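Local coordinates for protein putative metal-dependent phosphoesterase (Bifidobacterium adolescentis, PDB 3O0F) that hydrolyses phosphoesters at a trinuclear iron and zinc site of the PHP fold, where it binds AMP, at residues E81-H86 against Q208-L213; V85-F90 against V199-A204. One frame throughout, in Å; residues are numbered along the deposited sequence.

Interaction 1: E81-H86 against Q208-L213; sequences EDVSVH and QRNRRL. With FE (Fe (III) ion), chain D.
At the start of strand 83-90, just past the turn that joins it to strand 70-80, the loop between strand 198-201 and helix 216-225 lies against the strand edge and uses a side-chain amide as a strand-like partner. N210 reaches over from the loop, CG anti to its own carbonyl carbon, and its amide grips both backbone polar atoms of S84. The S84 N to N210 OD1 bond is 2.8 Å long and somewhat bent, 138° at the hydrogen, with the donor above the carbonyl plane. N210 ND2 returns a bond to S84 O of 2.9 Å, on a lone pair and nearly in the amide plane, so that the two bonds together fix the rotation of the amide. V83 crosses N210 at about a right angle and sets CG1 3.6 Å from N210 ND2.

Farther out is a salt-bridge network. The extended chain of R212 carries its guanidinium to the turn, where NH2 stands 3.2 Å from E81 OE1, near the guanidinium plane, and 3.2 Å from D82 OD1, with the D82 bond weak in its geometry. V83 CG2 covers one face of the guanidinium, 3.5 Å above its plane and toward the rim. R212 NH1 bonds Q218 of helix 216-225 and, weakly, L213 O, so one arginine links hairpin turn, loop and helix. The two-bond amide grip on S84 is an asparagine side chain mimicking a neighbouring strand, where strand 83-90 begins, two residues before H86, whose ND1 binds iron at 2.4 Å in the PHP metal site.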
loop_
_atom_site.group_PDB
_atom_site.type_symbol
_atom_site.label_atom_id
_atom_site.label_comp_id
_atom_site.label_asym_id
_atom_site.label_seq_id
_atom_site.Cartn_x
_atom_site.Cartn_y
_atom_site.Cartn_z
ATOM N N GLU A 81 5.009 11.166 -14.350
ATOM C CA GLU A 81 4.352 11.745 -15.531
ATOM C C GLU A 81 2.858 11.577 -15.300
ATOM O O GLU A 81 2.387 12.034 -14.281
ATOM C CB GLU A 81 4.883 11.129 -16.831
ATOM C CG GLU A 81 6.412 11.431 -17.032
ATOM C CD GLU A 81 7.155 10.417 -17.933
ATOM O OE1 GLU A 81 6.489 9.631 -18.662
ATOM O OE2 GLU A 81 8.418 10.399 -17.893
ATOM N N ASP A 82 2.101 10.916 -16.165
ATOM C CA ASP A 82 0.645 10.796 -15.900
ATOM C C ASP A 82 0.218 9.479 -15.211
ATOM O O ASP A 82 -0.971 9.151 -15.191
ATOM C CB ASP A 82 -0.166 11.012 -17.199
ATOM C CG ASP A 82 0.174 9.988 -18.289
ATOM O OD1 ASP A 82 1.363 9.584 -18.402
ATOM O OD2 ASP A 82 -0.746 9.590 -19.039
ATOM N N VAL A 83 1.165 8.733 -14.649
ATOM C CA VAL A 83 0.891 7.395 -14.154
ATOM C C VAL A 83 0.850 7.417 -12.614
ATOM O O VAL A 83 1.809 7.837 -11.980
ATOM C CB VAL A 83 1.970 6.372 -14.621
ATOM C CG1 VAL A 83 1.604 4.966 -14.190
ATOM C CG2 VAL A 83 2.230 6.432 -16.147
ATOM N N SER A 84 -0.260 6.986 -12.037
ATOM C CA SER A 84 -0.314 6.696 -10.593
ATOM C C SER A 84 0.610 5.517 -10.253
ATOM O O SER A 84 0.528 4.459 -10.871
ATOM C CB SER A 84 -1.756 6.386 -10.145
ATOM O OG SER A 84 -1.795 5.833 -8.831
ATOM N N VAL A 85 1.473 5.695 -9.257
ATOM C CA VAL A 85 2.440 4.673 -8.854
ATOM C C VAL A 85 2.371 4.556 -7.329
ATOM O O VAL A 85 2.418 5.560 -6.618
ATOM C CB VAL A 85 3.899 5.059 -9.222
ATOM C CG1 VAL A 85 4.880 3.950 -8.810
ATOM C CG2 VAL A 85 4.055 5.372 -10.717
ATOM N N HIS A 86 2.256 3.336 -6.838
ATOM C CA HIS A 86 2.351 3.057 -5.428
ATOM C C HIS A 86 3.716 2.407 -5.152
ATOM O O HIS A 86 4.137 1.487 -5.870
ATOM C CB HIS A 86 1.179 2.154 -5.026
ATOM C CG HIS A 86 -0.140 2.876 -4.976
ATOM N ND1 HIS A 86 -1.262 2.350 -4.377
ATOM C CD2 HIS A 86 -0.498 4.109 -5.415
ATOM C CE1 HIS A 86 -2.261 3.210 -4.472
ATOM N NE2 HIS A 86 -1.823 4.288 -5.095
ATOM N N GLN A 208 -5.962 -1.862 -14.240
ATOM C CA GLN A 208 -7.145 -1.231 -13.605
ATOM C C GLN A 208 -6.752 0.075 -12.872
ATOM O O GLN A 208 -7.547 1.028 -12.797
ATOM C CB GLN A 208 -7.867 -2.220 -12.680
ATOM C CG GLN A 208 -8.536 -3.391 -13.446
ATOM N N ARG A 209 -5.507 0.111 -12.384
ATOM C CA ARG A 209 -4.902 1.314 -11.797
ATOM C C ARG A 209 -4.814 2.534 -12.751
ATOM O O ARG A 209 -5.113 3.663 -12.338
ATOM C CB ARG A 209 -3.491 0.981 -11.283
ATOM N N ASN A 210 -4.418 2.306 -14.012
ATOM C CA ASN A 210 -4.018 3.399 -14.946
ATOM C C ASN A 210 -4.423 3.172 -16.421
ATOM O O ASN A 210 -4.457 2.023 -16.872
ATOM C CB ASN A 210 -2.483 3.520 -14.915
ATOM C CG ASN A 210 -1.954 4.152 -13.625
ATOM O OD1 ASN A 210 -2.111 5.352 -13.410
ATOM N ND2 ASN A 210 -1.308 3.338 -12.769
ATOM N N ARG A 211 -4.676 4.256 -17.170
ATOM C CA ARG A 211 -4.761 4.177 -18.655
ATOM C C ARG A 211 -3.483 3.559 -19.313
ATOM O O ARG A 211 -3.571 2.878 -20.329
ATOM C CB ARG A 211 -5.050 5.557 -19.278
ATOM N N ARG A 212 -2.302 3.823 -18.762
ATOM C CA ARG A 212 -1.094 3.152 -19.239
ATOM C C ARG A 212 -0.187 2.810 -18.058
ATOM O O ARG A 212 -0.148 3.541 -17.083
ATOM C CB ARG A 212 -0.357 3.970 -20.311
ATOM C CG ARG A 212 0.468 5.146 -19.778
ATOM C CD ARG A 212 1.280 5.796 -20.877
ATOM N NE ARG A 212 2.110 6.877 -20.349
ATOM C CZ ARG A 212 3.250 6.716 -19.664
ATOM N NH1 ARG A 212 3.727 5.500 -19.366
ATOM N NH2 ARG A 212 3.916 7.796 -19.237
ATOM N N LEU A 213 0.496 1.672 -18.164
ATOM C CA LEU A 213 1.517 1.254 -17.209
ATOM C C LEU A 213 2.791 2.102 -17.332
ATOM O O LEU A 213 3.051 2.778 -18.337
ATOM C CB LEU A 213 1.873 -0.210 -17.430
ATOM C CG LEU A 213 0.728 -1.217 -17.446
ATOM C CD1 LEU A 213 1.270 -2.604 -17.814
ATOM C CD2 LEU A 213 0.007 -1.239 -16.068
HETATM FE FE FE D . -1.513 -0.064 -4.200
HETATM O O HOH W 1 -1.603 -1.884 -3.360
#

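Interaction 2: V85-F90 against V199-A204; sequences VHMLAF and VVAAHA. With FE (Fe (III) ion), chain D.
Strands 83-90 and 198-201 are antiparallel neighbours in the central sheet of this PHP domain, and the end of their pairing carries two iron ligands. Backbone hydrogen bonds set the register. L88 and V200 form a hydrogen-bonded pair: L88 N to V200 O and V200 N to L88 O are each 2.8 Å, both nearly along the C=O axis of the acceptor. M87-A201 and A89-V199 are the flanking non-hydrogen-bonded pairs. A202 N continues the pattern with a 2.9 Å bond to H86 O. On the other side of the same H86/A202 pair, water 2 stands in for a direct bond, accepting from H86 N and donating to A202 O, as the chains diverge toward the metal.

Apolar packing differs on the two faces of the sheet. On the face of M87, A201 and V199, the selenomethionine is bent at chi2 and chi3 so that CE folds back onto the backbone of the neighbouring strand, 3.1 Å from V200 O, with V199 CG2 and A201 CB beside it; helix 185-194 covers this side through V188 and V192. On the face of L88 and V200, L88 CG meets A202 CB at 4.0 Å, while V200 CG2 approaches the ring edge of F90.

Metal coordination joins the segments where the strand pairing ends. H86 and H203 converge obliquely, ring planes 60° apart, and E75 and water 1 also bind the ion. H203 has positive backbone phi (27°) and CG between its backbone N and carbonyl carbon, which turn its ring to the metal; NE2 binds FE at 2.3 Å, with H86 ND1 lying in the plane at the ring edge.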
loop_
_atom_site.group_PDB
_atom_site.type_symbol
_atom_site.label_atom_id
_atom_site.label_comp_id
_atom_site.label_asym_id
_atom_site.label_seq_id
_atom_site.Cartn_x
_atom_site.Cartn_y
_atom_site.Cartn_z
ATOM N N VAL A 85 1.473 5.695 -9.257
ATOM C CA VAL A 85 2.440 4.673 -8.854
ATOM C C VAL A 85 2.371 4.556 -7.329
ATOM O O VAL A 85 2.418 5.560 -6.618
ATOM C CB VAL A 85 3.899 5.059 -9.222
ATOM C CG1 VAL A 85 4.880 3.950 -8.810
ATOM C CG2 VAL A 85 4.055 5.372 -10.717
ATOM N N HIS A 86 2.256 3.336 -6.838
ATOM C CA HIS A 86 2.351 3.057 -5.428
ATOM C C HIS A 86 3.716 2.407 -5.152
ATOM O O HIS A 86 4.137 1.487 -5.870
ATOM C CB HIS A 86 1.179 2.154 -5.026
ATOM C CG HIS A 86 -0.140 2.876 -4.976
ATOM N ND1 HIS A 86 -1.262 2.350 -4.377
ATOM C CD2 HIS A 86 -0.498 4.109 -5.415
ATOM C CE1 HIS A 86 -2.261 3.210 -4.472
ATOM N NE2 HIS A 86 -1.823 4.288 -5.095
HETATM N N MSE A 87 4.401 2.935 -4.141
HETATM C CA MSE A 87 5.738 2.498 -3.767
HETATM C C MSE A 87 5.658 1.882 -2.381
HETATM O O MSE A 87 5.211 2.532 -1.451
HETATM C CB MSE A 87 6.662 3.690 -3.660
HETATM C CG MSE A 87 6.645 4.577 -4.917
HETATM SE SE MSE A 87 7.930 4.070 -6.262
HETATM C CE MSE A 87 8.525 2.310 -5.719
ATOM N N LEU A 88 6.174 0.678 -2.231
ATOM C CA LEU A 88 6.283 0.032 -0.935
ATOM C C LEU A 88 7.674 0.387 -0.373
ATOM O O LEU A 88 8.683 0.241 -1.079
ATOM C CB LEU A 88 6.145 -1.481 -1.122
ATOM C CG LEU A 88 4.793 -2.040 -1.555
ATOM C CD1 LEU A 88 4.955 -3.499 -1.942
ATOM C CD2 LEU A 88 3.707 -1.909 -0.494
ATOM N N ALA A 89 7.694 0.856 0.874
ATOM C CA ALA A 89 8.901 1.323 1.566
ATOM C C ALA A 89 9.030 0.531 2.831
ATOM O O ALA A 89 8.111 0.509 3.637
ATOM C CB ALA A 89 8.791 2.784 1.909
ATOM N N PHE A 90 10.137 -0.175 2.985
ATOM C CA PHE A 90 10.304 -1.020 4.162
ATOM C C PHE A 90 11.560 -0.623 4.951
ATOM O O PHE A 90 12.589 -0.224 4.366
ATOM C CB PHE A 90 10.469 -2.479 3.757
ATOM C CG PHE A 90 9.276 -3.048 3.048
ATOM C CD1 PHE A 90 8.132 -3.390 3.764
ATOM C CD2 PHE A 90 9.299 -3.224 1.682
ATOM C CE1 PHE A 90 6.998 -3.884 3.093
ATOM C CE2 PHE A 90 8.201 -3.766 1.010
ATOM C CZ PHE A 90 7.055 -4.078 1.724
ATOM N N VAL A 199 12.990 0.335 -1.115
ATOM C CA VAL A 199 11.847 0.795 -1.901
ATOM C C VAL A 199 11.545 -0.142 -3.081
ATOM O O VAL A 199 12.430 -0.535 -3.858
ATOM C CB VAL A 199 12.001 2.318 -2.330
ATOM C CG1 VAL A 199 13.231 2.533 -3.148
ATOM C CG2 VAL A 199 10.746 2.776 -3.069
ATOM N N VAL A 200 10.273 -0.489 -3.221
ATOM C CA VAL A 200 9.812 -1.486 -4.220
ATOM C C VAL A 200 8.614 -0.877 -4.973
ATOM O O VAL A 200 7.750 -0.324 -4.339
ATOM C CB VAL A 200 9.398 -2.797 -3.485
ATOM C CG1 VAL A 200 8.677 -3.801 -4.443
ATOM C CG2 VAL A 200 10.610 -3.431 -2.743
ATOM N N ALA A 201 8.571 -0.965 -6.307
ATOM C CA ALA A 201 7.410 -0.506 -7.080
ATOM C C ALA A 201 6.278 -1.571 -6.924
ATOM O O ALA A 201 6.481 -2.747 -7.203
ATOM C CB ALA A 201 7.801 -0.299 -8.590
ATOM N N ALA A 202 5.128 -1.137 -6.404
ATOM C CA ALA A 202 3.959 -2.008 -6.137
ATOM C C ALA A 202 3.117 -2.245 -7.419
ATOM O O ALA A 202 2.977 -1.346 -8.234
ATOM C CB ALA A 202 3.064 -1.393 -5.050
ATOM N N HIS A 203 2.633 -3.476 -7.578
ATOM C CA HIS A 203 1.761 -3.961 -8.692
ATOM C C HIS A 203 1.955 -3.151 -10.002
ATOM O O HIS A 203 1.017 -2.524 -10.514
ATOM C CB HIS A 203 0.280 -3.952 -8.220
ATOM C CG HIS A 203 -0.122 -2.697 -7.495
ATOM N ND1 HIS A 203 -0.224 -1.469 -8.127
ATOM C CD2 HIS A 203 -0.440 -2.472 -6.194
ATOM C CE1 HIS A 203 -0.576 -0.541 -7.248
ATOM N NE2 HIS A 203 -0.706 -1.123 -6.067
ATOM N N ALA A 204 3.168 -3.157 -10.545
ATOM C CA ALA A 204 3.499 -2.180 -11.578
ATOM C C ALA A 204 2.936 -2.576 -12.938
ATOM O O ALA A 204 2.991 -1.765 -13.886
ATOM C CB ALA A 204 5.021 -1.941 -11.668
HETATM FE FE FE D . -1.513 -0.064 -4.200
HETATM O O HOH W 2 2.257 1.142 -8.881
HETATM O O HOH W 1 -1.603 -1.884 -3.360
#

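From the N terminus, the chain enters both contacts around strand 83-90: the turn at 81-82 and the first residues of the strand serve interaction 1 and its continuation interaction 2, with V85 and H86 common to the two segments. After a long, largely helical excursion it returns as strand 198-201, where interaction 2 closes a loop of 108 intervening residues. The chain then runs directly on to 208-213, and interaction 1 closes a slightly longer loop of 121 residues around the first, so the contacts nest. Interaction 2 joins neighbouring strands in the core, whereas interaction 1 ties the following loop back to the hairpin of strands 70-80 and 83-90. They touch where L213 CD2 packs on A204 O, one residue after the iron ligand H203.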